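Polyketide synthase/nonribosomal peptide synthetase hybrid RzxB (Pseudomonas fluorescens, PDB 5IL6) probably dehydrates beta-hydroxyacyl intermediates through its dehydratase domain during assembly of the polyketide rhizoxin. Local coordinates at residues I189-P194 with P204-A209. Residues are numbered along the deposited sequence; the frame is centred on the assembly and turned at random.
Sequences IALQDP and PALLDA
Leu206 lays its isobutyl group over the end of strand 184-190, filling the space between Ile189 and Leu191. Its CD2 methyl rests on the backbone that links them, 3.7 Å from Ala190 C and 3.6 Å from Leu191 N. The branch point takes the second leucine: Leu191 CD2 comes within 3.6 Å of Leu206 CG, the two side chains crossing at about a right angle. With CG beside its own backbone N (chi1 -65°), Leu191 turns its tip to the helix and also brings CD2 to 4.2 Å from Ala205 CB. On the other flank Ile189 points at the helix and divides its branches. Its CG1, held between the backbone N and the carbonyl carbon (chi1 61°), carries CD1 onto the helix backbone, a close van der Waals approach of 3.2 Å to Leu206 O. Its CG2 meets Ala209 CB at 3.8 Å, one turn on from Ala205, whose methyl likewise faces the strand end. No hydrogen bond spans the interface; the fit is apolar and mostly buried. An alanine at Leu206 would probably open a gap between Ile189 and Leu191 and take the CD2 methyl off the peptide between Ala190 and Leu191. Leu247 of the adjacent strand 246-254 touches both Ile189 and Leu206, while helix 53-67 packs against Leu207 and Asp208. The contact thus seats helix 204-212 on the antiparallel strands of the C-terminal half, the helix-on-sheet packing characteristic of the double hotdog fold of polyketide synthase dehydratases.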
loop_
_atom_site.group_PDB
_atom_site.type_symbol
_atom_site.label_atom_id
_atom_site.label_comp_id
_atom_site.label_asym_id
_atom_site.label_seq_id
_atom_site.Cartn_x
_atom_site.Cartn_y
_atom_site.Cartn_z
ATOM N N ILE A 189 -3.646 -10.576 -9.508
ATOM C CA ILE A 189 -4.070 -9.192 -9.647
ATOM C C ILE A 189 -3.430 -8.616 -10.901
ATOM O O ILE A 189 -2.360 -9.057 -11.331
ATOM C CB ILE A 189 -3.700 -8.353 -8.403
ATOM C CG1 ILE A 189 -2.181 -8.341 -8.193
ATOM C CG2 ILE A 189 -4.402 -8.906 -7.170
ATOM C CD1 ILE A 189 -1.711 -7.413 -7.085
ATOM N N ALA A 190 -4.104 -7.640 -11.503
ATOM C CA ALA A 190 -3.566 -6.969 -12.676
ATOM C C ALA A 190 -4.297 -5.650 -12.862
ATOM O O ALA A 190 -5.482 -5.535 -12.539
ATOM C CB ALA A 190 -3.692 -7.834 -13.935
ATOM N N LEU A 191 -3.589 -4.673 -13.424
ATOM C CA LEU A 191 -4.180 -3.370 -13.692
ATOM C C LEU A 191 -5.278 -3.468 -14.743
ATOM O O LEU A 191 -5.232 -4.302 -15.654
ATOM C CB LEU A 191 -3.113 -2.380 -14.165
ATOM C CG LEU A 191 -2.018 -1.988 -13.174
ATOM C CD1 LEU A 191 -0.961 -1.144 -13.871
ATOM C CD2 LEU A 191 -2.615 -1.229 -12.000
ATOM N N GLN A 192 -6.287 -2.606 -14.593
ATOM C CA GLN A 192 -7.352 -2.529 -15.587
ATOM C C GLN A 192 -6.811 -2.043 -16.926
ATOM O O GLN A 192 -7.224 -2.529 -17.986
ATOM C CB GLN A 192 -8.458 -1.601 -15.086
ATOM C CG GLN A 192 -9.698 -1.568 -15.959
ATOM C CD GLN A 192 -10.704 -0.534 -15.495
ATOM O OE1 GLN A 192 -10.339 0.485 -14.907
ATOM N NE2 GLN A 192 -11.980 -0.794 -15.751
ATOM N N ASP A 193 -5.890 -1.082 -16.898
ATOM C CA ASP A 193 -5.188 -0.619 -18.094
ATOM C C ASP A 193 -3.701 -0.836 -17.858
ATOM O O ASP A 193 -3.066 -0.049 -17.133
ATOM C CB ASP A 193 -5.487 0.852 -18.382
ATOM C CG ASP A 193 -4.779 1.359 -19.626
ATOM O OD1 ASP A 193 -4.027 0.578 -20.247
ATOM O OD2 ASP A 193 -4.989 2.533 -19.993
ATOM N N PRO A 194 -3.096 -1.878 -18.433
ATOM C CA PRO A 194 -1.668 -2.121 -18.174
ATOM C C PRO A 194 -0.779 -0.929 -18.477
ATOM O O PRO A 194 0.227 -0.723 -17.784
ATOM C CB PRO A 194 -1.344 -3.307 -19.093
ATOM C CG PRO A 194 -2.645 -3.987 -19.320
ATOM C CD PRO A 194 -3.691 -2.918 -19.289
ATOM N N PRO A 204 0.077 1.820 -7.165
ATOM C CA PRO A 204 -0.687 1.782 -5.903
ATOM C C PRO A 204 -1.922 0.898 -5.957
ATOM O O PRO A 204 -2.304 0.324 -4.930
ATOM C CB PRO A 204 -1.057 3.254 -5.671
ATOM C CG PRO A 204 -1.005 3.875 -7.030
ATOM C CD PRO A 204 0.124 3.174 -7.733
ATOM N N ALA A 205 -2.573 0.784 -7.114
ATOM C CA ALA A 205 -3.754 -0.067 -7.214
ATOM C C ALA A 205 -3.388 -1.538 -7.059
ATOM O O ALA A 205 -4.157 -2.317 -6.482
ATOM C CB ALA A 205 -4.462 0.168 -8.548
ATOM N N LEU A 206 -2.224 -1.940 -7.571
ATOM C CA LEU A 206 -1.781 -3.318 -7.394
ATOM C C LEU A 206 -1.372 -3.576 -5.951
ATOM O O LEU A 206 -1.660 -4.644 -5.400
ATOM C CB LEU A 206 -0.622 -3.628 -8.342
ATOM C CG LEU A 206 -0.945 -3.647 -9.839
ATOM C CD1 LEU A 206 0.313 -3.906 -10.654
ATOM C CD2 LEU A 206 -2.008 -4.688 -10.165
ATOM N N LEU A 207 -0.690 -2.617 -5.323
ATOM C CA LEU A 207 -0.354 -2.780 -3.914
ATOM C C LEU A 207 -1.615 -2.817 -3.060
ATOM O O LEU A 207 -1.699 -3.587 -2.097
ATOM C CB LEU A 207 0.579 -1.657 -3.457
ATOM C CG LEU A 207 1.048 -1.741 -2.000
ATOM C CD1 LEU A 207 1.724 -3.079 -1.717
ATOM C CD2 LEU A 207 1.989 -0.591 -1.670
ATOM N N ASP A 208 -2.609 -1.996 -3.402
ATOM C CA ASP A 208 -3.877 -2.033 -2.682
ATOM C C ASP A 208 -4.594 -3.358 -2.907
ATOM O O ASP A 208 -5.107 -3.961 -1.957
ATOM C CB ASP A 208 -4.751 -0.852 -3.114
ATOM C CG ASP A 208 -6.073 -0.796 -2.369
ATOM O OD1 ASP A 208 -6.053 -0.661 -1.129
ATOM O OD2 ASP A 208 -7.132 -0.860 -3.030
ATOM N N ALA A 209 -4.614 -3.842 -4.152
ATOM C CA ALA A 209 -5.254 -5.122 -4.442
ATOM C C ALA A 209 -4.565 -6.262 -3.705
ATOM O O ALA A 209 -5.225 -7.198 -3.237
ATOM C CB ALA A 209 -5.246 -5.383 -5.948
#